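Long-range contacts in protein male-specific lethal-3 (Drosophila melanogaster, PDB 3M9Q), which reads a trimethylated lysine mark on histone H3 through its chromodomain, the part in this chain, and serves in the MSL complex that doubles male X-chromosome transcription: residues V26-P31 with A78-K83; S42-V47 with Y61-Q66; E16-H21 with R57-K62. The protein carries 1 engineered substitution. All blocks are in the same frame, centred on the assembly; numbering follows the deposited sequence.

Contact 1 of 3, residues V26-P31 with A78-K83; sequences VLCYEP and ATVLLK
Leu27 and Leu82 form a hydrogen-bonded antiparallel pair that joins strand 25-29 to strand 81-83, a short outermost strand of the chromodomain sheet. Leu27 N donates to Leu82 O in a nearly straight bond (175°), and Leu82 N answers with a bond of 2.8 Å to Leu27 O. Packing is tightest on the face that carries Cys28 and Leu81. There the Leu81 methyl CD2 lies 3.7 Å from Cys28 CB and also reaches Val26 CG2, with Phe20 and Tyr61 closing round Leu81. Cys28 SG, anti to its backbone N (chi1 -176°), comes 4.0 Å from Val80 CG2. The face of Leu27 and Leu82 is looser: their side chains come no nearer than the 4.3 Å between the two CB atoms, and Asn88 of helix 86-100 touches both. At this partly solvent-exposed margin the Tyr29 side chain crosses that of Leu82 obliquely, and the ring makes a cation-pi contact with Arg37. An alanine at Tyr29 would probably leave Leu82 CD1 without its aromatic neighbour and Arg37 without its ring. The pairing continues to Val80 O, which accepts the Tyr29 N-H at 2.9 Å and lies 3.7 Å from Tyr29 CD2.

Contact 2 of 3, residues S42-V47 with Y61-Q66; sequences SKVLNV and YKIHFQ
Antiparallel pairing within a beta hairpin brings Ser42-Val47 of strand 39-51 against Tyr61-Gln66 of strand 57-65, the two long strands of the chromodomain sheet. Lys43 and His64 form a hydrogen-bonded pair, with Lys43 N 2.8 Å from His64 O and the return bond running from His64 N to Lys43 O. Beyond Val44 the register slips by one residue. Lys62 O takes a bond of 2.7 Å from Leu45 N and a weak one from Asn46 N, while Lys62 N donates to Asn46 O. The extra residue turns its side chain toward the partner strand, and Leu45 CB lies 3.4 Å from Lys62 O. Its methyl CD1 crosses to His64 CB at 3.9 Å; the His64 ring is tied at ND1 to Asp73.

The inner face carries Ser42, Val44, Ile63 and Phe65. Ser42 OG, hydrogen-bonded to Tyr40 O, sits obliquely to the Phe65 ring, 3.4 Å from CD1. Ile63 CG1 stands between the backbone N and carbonyl carbon (chi1 65°), and the CD1 methyl it bears meets Ser42 OG at 4.0 Å. At the far end Val47 and Tyr61 lie side by side, pointing the same way, with Val47 CG1 3.8 Å from Tyr61 CE1. On the exposed face a water lies within hydrogen-bonding distance of Asn46 OD1 and probably donates to it. Two successive residues, Leu45 and Asn46, thus share one partner, Lys62, the signature of a classic beta bulge, here set in the curved sheet of an SH3-like chromodomain.

Contact 3 of 3, residues E16-H21 with R57-K62; sequences ETPLFH and RFYEYK
The segments Glu16-His21 and Arg57-Lys62 run the same way, 24° apart, and draw apart: the CA atoms of Glu16 and Phe58 are 5.2 Å apart, those of Phe20 and Tyr61 8.0 Å. Residues 16-21 form no regular strand and make a single backbone bond to strand 57-65, from Glu16 N to Arg57 O at 2.9 Å. Side chains and water bridge the widening remainder. Glu16 CG is anti to its carbonyl carbon and the chain runs on extended, carrying the carboxylate to Phe58 CB and Tyr59 N. Tyr59 N donates to Glu16 OE1 at 3.1 Å, approaching from above the carboxylate plane, 53° out of it. Two waters donate to the same oxygen, so three hydrogens grip OE1, while OE2 pairs with Arg77 in a salt bridge. One of these waters also donates to Tyr59 O; the other reaches Thr17 O.

In this way an irregular arm lies along one strand of the chromodomain sheet, resting on the rings of Tyr59 and Tyr61. Pro18 CB sits over the centre of the Tyr59 ring in a CH-pi contact, 3.9 Å from the centroid, and Tyr59 OH is hydrogen-bonded to Glu49 OE1. Tyr61 OH accepts a hydrogen bond from Leu19 N at 3.0 Å and donates its own hydrogen to the water that also binds Glu16 OE1 and Thr17 O. Phe20 N is buried with no partner. The Phe20 ring turns its edge to the Tyr61 face in a T-shaped stack, planes at 87°, with Phe20 CD2 over that face, offset toward its rim.

In the fold
The three contacts show how one sheet gathers distant parts of the chain. The arm 16-21 comes first in the chain, then strand 25-29 and the hairpin of strands 39-51 and 57-65, with strand 81-83 last. Contacts 1 and 2 lie about 10 Å apart, centre to centre, on the same antiparallel sheet and meet where strands 25-29 and 39-51 run as neighbours. Contact 3 lies about 12 Å from each and shares Tyr61 and Lys62 with contact 2, while its Phe20 packs on Val26, Leu81 and Lys83 of contact 1. A segment near the N-terminus and the last strand are thereby fastened to one chromodomain core, the histone-reading module of the protein.

Contact 1 of 3, residues V26-P31 with A78-K83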
loop_
_atom_site.group_PDB
_atom_site.type_symbol
_atom_site.label_atom_id
_atom_site.label_comp_id
_atom_site.label_asym_id
_atom_site.label_seq_id
_atom_site.Cartn_x
_atom_site.Cartn_y
_atom_site.Cartn_z
ATOM N N VAL A 26 -6.672 1.934 2.291
ATOM C CA VAL A 26 -6.060 1.422 1.063
ATOM C C VAL A 26 -5.757 -0.060 1.230
ATOM O O VAL A 26 -5.729 -0.578 2.344
ATOM C CB VAL A 26 -4.763 2.198 0.719
ATOM C CG1 VAL A 26 -5.062 3.687 0.497
ATOM C CG2 VAL A 26 -3.694 1.998 1.811
ATOM N N LEU A 27 -5.542 -0.746 0.123
ATOM C CA LEU A 27 -5.185 -2.156 0.169
ATOM C C LEU A 27 -3.730 -2.286 -0.256
ATOM O O LEU A 27 -3.330 -1.748 -1.289
ATOM C CB LEU A 27 -6.112 -2.981 -0.729
ATOM C CG LEU A 27 -7.612 -2.722 -0.517
ATOM C CD1 LEU A 27 -8.456 -3.594 -1.445
ATOM C CD2 LEU A 27 -8.060 -2.901 0.935
ATOM N N CYS A 28 -2.939 -2.969 0.553
ATOM C CA CYS A 28 -1.493 -3.046 0.356
ATOM C C CYS A 28 -1.059 -4.465 0.030
ATOM O O CYS A 28 -1.364 -5.402 0.756
ATOM C CB CYS A 28 -0.764 -2.594 1.629
ATOM S SG CYS A 28 1.047 -2.531 1.481
ATOM N N TYR A 29 -0.296 -4.611 -1.041
ATOM C CA TYR A 29 0.250 -5.927 -1.409
ATOM C C TYR A 29 1.282 -6.408 -0.409
ATOM O O TYR A 29 2.119 -5.663 0.068
ATOM C CB TYR A 29 0.877 -5.908 -2.809
ATOM C CG TYR A 29 -0.110 -6.119 -3.923
ATOM C CD1 TYR A 29 -0.733 -7.347 -4.095
ATOM C CD2 TYR A 29 -0.435 -5.093 -4.788
ATOM C CE1 TYR A 29 -1.630 -7.549 -5.118
ATOM C CE2 TYR A 29 -1.338 -5.284 -5.817
ATOM C CZ TYR A 29 -1.933 -6.517 -5.972
ATOM O OH TYR A 29 -2.849 -6.758 -6.978
ATOM N N GLU A 30 1.198 -7.695 -0.119
ATOM C CA GLU A 30 2.224 -8.412 0.646
ATOM C C GLU A 30 3.616 -8.166 0.055
ATOM O O GLU A 30 3.819 -8.396 -1.131
ATOM C CB GLU A 30 1.916 -9.921 0.608
ATOM C CG GLU A 30 3.045 -10.833 1.036
ATOM C CD GLU A 30 3.335 -10.703 2.489
ATOM O OE1 GLU A 30 2.436 -11.112 3.281
ATOM O OE2 GLU A 30 4.425 -10.221 2.852
ATOM N N PRO A 31 4.583 -7.713 0.873
ATOM C CA PRO A 31 5.909 -7.423 0.324
ATOM C C PRO A 31 6.807 -8.650 0.117
ATOM O O PRO A 31 7.756 -8.595 -0.650
ATOM C CB PRO A 31 6.523 -6.493 1.384
ATOM C CG PRO A 31 5.881 -6.888 2.638
ATOM C CD PRO A 31 4.461 -7.230 2.263
ATOM N N ALA A 78 3.791 3.910 -3.784
ATOM C CA ALA A 78 2.431 3.866 -4.320
ATOM C C ALA A 78 2.168 2.584 -5.084
ATOM O O ALA A 78 1.031 2.117 -5.199
ATOM C CB ALA A 78 2.161 5.086 -5.235
ATOM N N THR A 79 3.227 1.995 -5.605
ATOM C CA THR A 79 3.076 0.866 -6.523
ATOM C C THR A 79 2.448 -0.351 -5.848
ATOM O O THR A 79 1.866 -1.205 -6.510
ATOM C CB THR A 79 4.421 0.460 -7.126
ATOM O OG1 THR A 79 5.320 0.110 -6.074
ATOM C CG2 THR A 79 5.017 1.600 -7.909
ATOM N N VAL A 80 2.560 -0.431 -4.530
ATOM C CA VAL A 80 2.031 -1.602 -3.818
ATOM C C VAL A 80 0.655 -1.345 -3.216
ATOM O O VAL A 80 0.086 -2.219 -2.563
ATOM C CB VAL A 80 3.007 -2.122 -2.737
ATOM C CG1 VAL A 80 4.364 -2.463 -3.365
ATOM C CG2 VAL A 80 3.168 -1.129 -1.595
ATOM N N LEU A 81 0.125 -0.157 -3.474
ATOM C CA LEU A 81 -1.175 0.256 -2.921
ATOM C C LEU A 81 -2.273 0.265 -3.971
ATOM O O LEU A 81 -2.047 0.584 -5.139
ATOM C CB LEU A 81 -1.053 1.646 -2.292
ATOM C CG LEU A 81 -0.094 1.749 -1.109
ATOM C CD1 LEU A 81 -0.109 3.177 -0.558
ATOM C CD2 LEU A 81 -0.452 0.729 -0.043
ATOM N N LEU A 82 -3.471 -0.092 -3.530
ATOM C CA LEU A 82 -4.684 -0.023 -4.339
ATOM C C LEU A 82 -5.761 0.765 -3.628
ATOM O O LEU A 82 -5.907 0.686 -2.412
ATOM C CB LEU A 82 -5.227 -1.419 -4.630
ATOM C CG LEU A 82 -4.386 -2.343 -5.512
ATOM C CD1 LEU A 82 -4.995 -3.737 -5.565
ATOM C CD2 LEU A 82 -4.212 -1.776 -6.918
ATOM N N LYS A 83 -6.539 1.488 -4.415
ATOM C CA LYS A 83 -7.736 2.166 -3.918
ATOM C C LYS A 83 -8.768 1.165 -3.399
ATOM O O LYS A 83 -8.883 0.055 -3.902
ATOM C CB LYS A 83 -8.353 3.019 -5.025
ATOM C CG LYS A 83 -7.510 4.217 -5.444
ATOM C CD LYS A 83 -7.563 5.310 -4.410
ATOM C CE LYS A 83 -6.660 6.480 -4.750
ATOM N NZ LYS A 83 -6.836 7.574 -3.764
#

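Contact 2 of 3, residues S42-V47 with Y61-Q66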
loop_
_atom_site.group_PDB
_atom_site.type_symbol
_atom_site.label_atom_id
_atom_site.label_comp_id
_atom_site.label_asym_id
_atom_site.label_seq_id
_atom_site.Cartn_x
_atom_site.Cartn_y
_atom_site.Cartn_z
ATOM N N SER A 42 -5.462 -1.476 4.972
ATOM C CA SER A 42 -4.515 -0.574 5.621
ATOM C C SER A 42 -5.051 0.849 5.692
ATOM O O SER A 42 -5.979 1.218 4.983
ATOM C CB SER A 42 -3.204 -0.572 4.825
ATOM O OG SER A 42 -2.709 -1.890 4.621
ATOM N N LYS A 43 -4.443 1.644 6.560
ATOM C CA LYS A 43 -4.794 3.051 6.741
ATOM C C LYS A 43 -3.549 3.897 6.562
ATOM O O LYS A 43 -2.506 3.609 7.147
ATOM C CB LYS A 43 -5.375 3.264 8.144
ATOM C CG LYS A 43 -5.740 4.706 8.501
ATOM C CD LYS A 43 -6.195 4.800 9.955
ATOM C CE LYS A 43 -6.629 6.193 10.366
ATOM N NZ LYS A 43 -6.987 6.221 11.821
ATOM N N VAL A 44 -3.662 4.956 5.777
ATOM C CA VAL A 44 -2.533 5.849 5.529
ATOM C C VAL A 44 -2.355 6.786 6.719
ATOM O O VAL A 44 -3.261 7.529 7.107
ATOM C CB VAL A 44 -2.710 6.657 4.231
ATOM C CG1 VAL A 44 -1.523 7.603 4.009
ATOM C CG2 VAL A 44 -2.901 5.717 3.033
ATOM N N LEU A 45 -1.154 6.750 7.281
ATOM C CA LEU A 45 -0.792 7.557 8.449
ATOM C C LEU A 45 -0.115 8.858 8.077
ATOM O O LEU A 45 -0.239 9.846 8.789
ATOM C CB LEU A 45 0.149 6.767 9.352
ATOM C CG LEU A 45 -0.410 5.465 9.918
ATOM C CD1 LEU A 45 0.650 4.808 10.802
ATOM C CD2 LEU A 45 -1.711 5.735 10.678
ATOM N N ASN A 46 0.617 8.842 6.973
ATOM C CA ASN A 46 1.418 9.996 6.548
ATOM C C ASN A 46 1.814 9.839 5.105
ATOM O O ASN A 46 2.044 8.733 4.640
ATOM C CB ASN A 46 2.685 10.129 7.407
ATOM C CG ASN A 46 3.452 11.400 7.131
ATOM O OD1 ASN A 46 4.577 11.369 6.611
ATOM N ND2 ASN A 46 2.851 12.525 7.461
ATOM N N VAL A 47 1.905 10.969 4.421
ATOM C CA VAL A 47 2.431 11.038 3.055
ATOM C C VAL A 47 3.608 12.013 3.023
ATOM O O VAL A 47 3.460 13.209 3.278
ATOM C CB VAL A 47 1.339 11.485 2.050
ATOM C CG1 VAL A 47 1.872 11.444 0.611
ATOM C CG2 VAL A 47 0.088 10.617 2.190
ATOM N N TYR A 61 4.498 6.491 1.657
ATOM C CA TYR A 61 3.230 6.354 2.362
ATOM C C TYR A 61 3.420 5.496 3.587
ATOM O O TYR A 61 3.613 4.289 3.487
ATOM C CB TYR A 61 2.180 5.731 1.435
ATOM C CG TYR A 61 1.959 6.520 0.158
ATOM C CD1 TYR A 61 0.992 7.518 0.086
ATOM C CD2 TYR A 61 2.731 6.288 -0.970
ATOM C CE1 TYR A 61 0.795 8.254 -1.077
ATOM C CE2 TYR A 61 2.537 7.016 -2.135
ATOM C CZ TYR A 61 1.574 8.003 -2.183
ATOM O OH TYR A 61 1.368 8.734 -3.335
ATOM N N LYS A 62 3.405 6.126 4.751
ATOM C CA LYS A 62 3.428 5.373 6.002
ATOM C C LYS A 62 2.038 4.824 6.245
ATOM O O LYS A 62 1.061 5.573 6.277
ATOM C CB LYS A 62 3.876 6.224 7.194
ATOM C CG LYS A 62 4.126 5.360 8.434
ATOM C CD LYS A 62 4.494 6.130 9.680
ATOM C CE LYS A 62 4.788 5.155 10.810
ATOM N NZ LYS A 62 5.311 5.825 12.031
ATOM N N ILE A 63 1.965 3.511 6.401
ATOM C CA ILE A 63 0.686 2.842 6.590
ATOM C C ILE A 63 0.635 1.973 7.829
ATOM O O ILE A 63 1.642 1.476 8.328
ATOM C CB ILE A 63 0.278 2.014 5.350
ATOM C CG1 ILE A 63 1.249 0.857 5.108
ATOM C CG2 ILE A 63 0.134 2.906 4.107
ATOM C CD1 ILE A 63 0.787 -0.088 3.978
ATOM N N HIS A 64 -0.591 1.841 8.310
ATOM C CA HIS A 64 -0.974 0.970 9.412
ATOM C C HIS A 64 -1.799 -0.186 8.865
ATOM O O HIS A 64 -2.700 0.005 8.056
ATOM C CB HIS A 64 -1.818 1.763 10.418
ATOM C CG HIS A 64 -2.350 0.935 11.545
ATOM N ND1 HIS A 64 -1.552 0.527 12.590
ATOM C CD2 HIS A 64 -3.583 0.429 11.793
ATOM C CE1 HIS A 64 -2.270 -0.192 13.435
ATOM N NE2 HIS A 64 -3.507 -0.261 12.978
ATOM N N PHE A 65 -1.494 -1.386 9.320
ATOM C CA PHE A 65 -2.263 -2.571 8.920
ATOM C C PHE A 65 -3.407 -2.764 9.881
ATOM O O PHE A 65 -3.218 -2.977 11.069
ATOM C CB PHE A 65 -1.336 -3.775 8.821
ATOM C CG PHE A 65 -0.255 -3.544 7.831
ATOM C CD1 PHE A 65 -0.525 -3.638 6.478
ATOM C CD2 PHE A 65 0.996 -3.111 8.234
ATOM C CE1 PHE A 65 0.453 -3.385 5.548
ATOM C CE2 PHE A 65 1.979 -2.844 7.306
ATOM C CZ PHE A 65 1.703 -2.980 5.962
ATOM N N GLN A 66 -4.612 -2.637 9.354
ATOM C CA GLN A 66 -5.802 -2.652 10.199
ATOM C C GLN A 66 -5.889 -3.971 10.971
ATOM O O GLN A 66 -5.773 -5.058 10.402
ATOM C CB GLN A 66 -7.073 -2.460 9.365
ATOM C CG GLN A 66 -7.185 -1.139 8.606
ATOM C CD GLN A 66 -7.346 0.059 9.512
ATOM O OE1 GLN A 66 -6.472 0.374 10.322
ATOM N NE2 GLN A 66 -8.462 0.754 9.364
HETATM O O HOH W 1 5.375 8.820 5.278
#

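Contact 3 of 3, residues E16-H21 with R57-K62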
loop_
_atom_site.group_PDB
_atom_site.type_symbol
_atom_site.label_atom_id
_atom_site.label_comp_id
_atom_site.label_asym_id
_atom_site.label_seq_id
_atom_site.Cartn_x
_atom_site.Cartn_y
_atom_site.Cartn_z
ATOM N N GLU A 16 6.588 11.833 -9.503
ATOM C CA GLU A 16 5.334 11.195 -9.144
ATOM C C GLU A 16 4.303 12.241 -8.767
ATOM O O GLU A 16 4.627 13.383 -8.443
ATOM C CB GLU A 16 5.491 10.277 -7.933
ATOM C CG GLU A 16 6.311 9.012 -8.145
ATOM C CD GLU A 16 6.257 8.070 -6.943
ATOM O OE1 GLU A 16 5.649 8.409 -5.912
ATOM O OE2 GLU A 16 6.816 6.955 -7.044
ATOM N N THR A 17 3.055 11.820 -8.821
ATOM C CA THR A 17 1.936 12.553 -8.254
ATOM C C THR A 17 1.513 11.812 -6.986
ATOM O O THR A 17 1.529 10.585 -6.971
ATOM C CB THR A 17 0.762 12.574 -9.258
ATOM O OG1 THR A 17 1.184 13.246 -10.452
ATOM C CG2 THR A 17 -0.454 13.264 -8.679
ATOM N N PRO A 18 1.136 12.534 -5.924
ATOM C CA PRO A 18 0.641 11.812 -4.758
ATOM C C PRO A 18 -0.737 11.258 -5.044
ATOM O O PRO A 18 -1.590 11.967 -5.575
ATOM C CB PRO A 18 0.591 12.888 -3.677
ATOM C CG PRO A 18 0.398 14.164 -4.417
ATOM C CD PRO A 18 1.072 13.998 -5.749
ATOM N N LEU A 19 -0.937 9.990 -4.726
ATOM C CA LEU A 19 -2.128 9.263 -5.175
ATOM C C LEU A 19 -3.066 8.865 -4.062
ATOM O O LEU A 19 -4.206 8.487 -4.319
ATOM C CB LEU A 19 -1.717 8.022 -5.952
ATOM C CG LEU A 19 -0.926 8.286 -7.233
ATOM C CD1 LEU A 19 -0.675 6.971 -7.947
ATOM C CD2 LEU A 19 -1.643 9.265 -8.145
ATOM N N PHE A 20 -2.572 8.945 -2.834
ATOM C CA PHE A 20 -3.340 8.578 -1.633
ATOM C C PHE A 20 -3.156 9.655 -0.584
ATOM O O PHE A 20 -2.173 10.403 -0.624
ATOM C CB PHE A 20 -2.883 7.209 -1.095
ATOM C CG PHE A 20 -2.921 6.113 -2.126
ATOM C CD1 PHE A 20 -4.086 5.399 -2.361
ATOM C CD2 PHE A 20 -1.800 5.806 -2.872
ATOM C CE1 PHE A 20 -4.108 4.407 -3.318
ATOM C CE2 PHE A 20 -1.826 4.833 -3.830
ATOM C CZ PHE A 20 -2.976 4.129 -4.053
ATOM N N HIS A 21 -4.078 9.727 0.362
ATOM C CA HIS A 21 -4.056 10.785 1.372
ATOM C C HIS A 21 -4.109 10.243 2.786
ATOM O O HIS A 21 -4.587 9.137 3.032
ATOM C CB HIS A 21 -5.215 11.769 1.150
ATOM C CG HIS A 21 -6.573 11.148 1.254
ATOM N ND1 HIS A 21 -7.261 10.666 0.159
ATOM C CD2 HIS A 21 -7.371 10.930 2.324
ATOM C CE1 HIS A 21 -8.425 10.180 0.553
ATOM N NE2 HIS A 21 -8.516 10.321 1.862
ATOM N N ARG A 57 10.462 14.042 -7.730
ATOM C CA ARG A 57 9.671 13.739 -6.539
ATOM C C ARG A 57 9.121 12.332 -6.517
ATOM O O ARG A 57 8.682 11.790 -7.534
ATOM C CB ARG A 57 8.492 14.700 -6.410
ATOM C CG ARG A 57 8.886 16.119 -6.124
ATOM C CD ARG A 57 7.718 17.034 -6.367
ATOM N NE ARG A 57 8.035 18.398 -5.982
ATOM C CZ ARG A 57 7.536 19.467 -6.585
ATOM N NH1 ARG A 57 6.724 19.308 -7.617
ATOM N NH2 ARG A 57 7.866 20.682 -6.178
ATOM N N PHE A 58 9.132 11.757 -5.323
ATOM C CA PHE A 58 8.389 10.524 -5.046
ATOM C C PHE A 58 7.792 10.597 -3.658
ATOM O O PHE A 58 8.166 11.444 -2.849
ATOM C CB PHE A 58 9.230 9.254 -5.235
ATOM C CG PHE A 58 10.364 9.091 -4.250
ATOM C CD1 PHE A 58 10.211 8.271 -3.142
ATOM C CD2 PHE A 58 11.581 9.723 -4.439
ATOM C CE1 PHE A 58 11.241 8.092 -2.242
ATOM C CE2 PHE A 58 12.616 9.535 -3.534
ATOM C CZ PHE A 58 12.432 8.719 -2.436
ATOM N N TYR A 59 6.834 9.720 -3.409
ATOM C CA TYR A 59 6.056 9.742 -2.164
ATOM C C TYR A 59 6.215 8.466 -1.364
ATOM O O TYR A 59 6.161 7.366 -1.897
ATOM C CB TYR A 59 4.575 10.051 -2.459
ATOM C CG TYR A 59 4.480 11.421 -3.062
ATOM C CD1 TYR A 59 4.369 12.549 -2.258
ATOM C CD2 TYR A 59 4.603 11.601 -4.432
ATOM C CE1 TYR A 59 4.349 13.819 -2.806
ATOM C CE2 TYR A 59 4.596 12.866 -4.989
ATOM C CZ TYR A 59 4.469 13.969 -4.171
ATOM O OH TYR A 59 4.472 15.223 -4.737
ATOM N N GLU A 60 6.443 8.653 -0.072
ATOM C CA GLU A 60 6.503 7.561 0.890
ATOM C C GLU A 60 5.241 7.589 1.718
ATOM O O GLU A 60 4.950 8.572 2.393
ATOM C CB GLU A 60 7.701 7.710 1.818
ATOM C CG GLU A 60 9.023 7.469 1.168
ATOM C CD GLU A 60 10.142 7.331 2.178
ATOM O OE1 GLU A 60 9.999 7.823 3.320
ATOM O OE2 GLU A 60 11.159 6.719 1.818
ATOM N N TYR A 61 4.498 6.491 1.657
ATOM C CA TYR A 61 3.230 6.354 2.362
ATOM C C TYR A 61 3.420 5.496 3.587
ATOM O O TYR A 61 3.613 4.289 3.487
ATOM C CB TYR A 61 2.180 5.731 1.435
ATOM C CG TYR A 61 1.959 6.520 0.158
ATOM C CD1 TYR A 61 0.992 7.518 0.086
ATOM C CD2 TYR A 61 2.731 6.288 -0.970
ATOM C CE1 TYR A 61 0.795 8.254 -1.077
ATOM C CE2 TYR A 61 2.537 7.016 -2.135
ATOM C CZ TYR A 61 1.574 8.003 -2.183
ATOM O OH TYR A 61 1.368 8.734 -3.335
ATOM N N LYS A 62 3.405 6.126 4.751
ATOM C CA LYS A 62 3.428 5.373 6.002
ATOM C C LYS A 62 2.038 4.824 6.245
ATOM O O LYS A 62 1.061 5.573 6.277
ATOM C CB LYS A 62 3.876 6.224 7.194
ATOM C CG LYS A 62 4.126 5.360 8.434
ATOM C CD LYS A 62 4.494 6.130 9.680
ATOM C CE LYS A 62 4.788 5.155 10.810
ATOM N NZ LYS A 62 5.311 5.825 12.031
HETATM O O HOH W 2 5.552 6.178 -4.201
HETATM O O HOH W 3 2.845 8.536 -5.562
#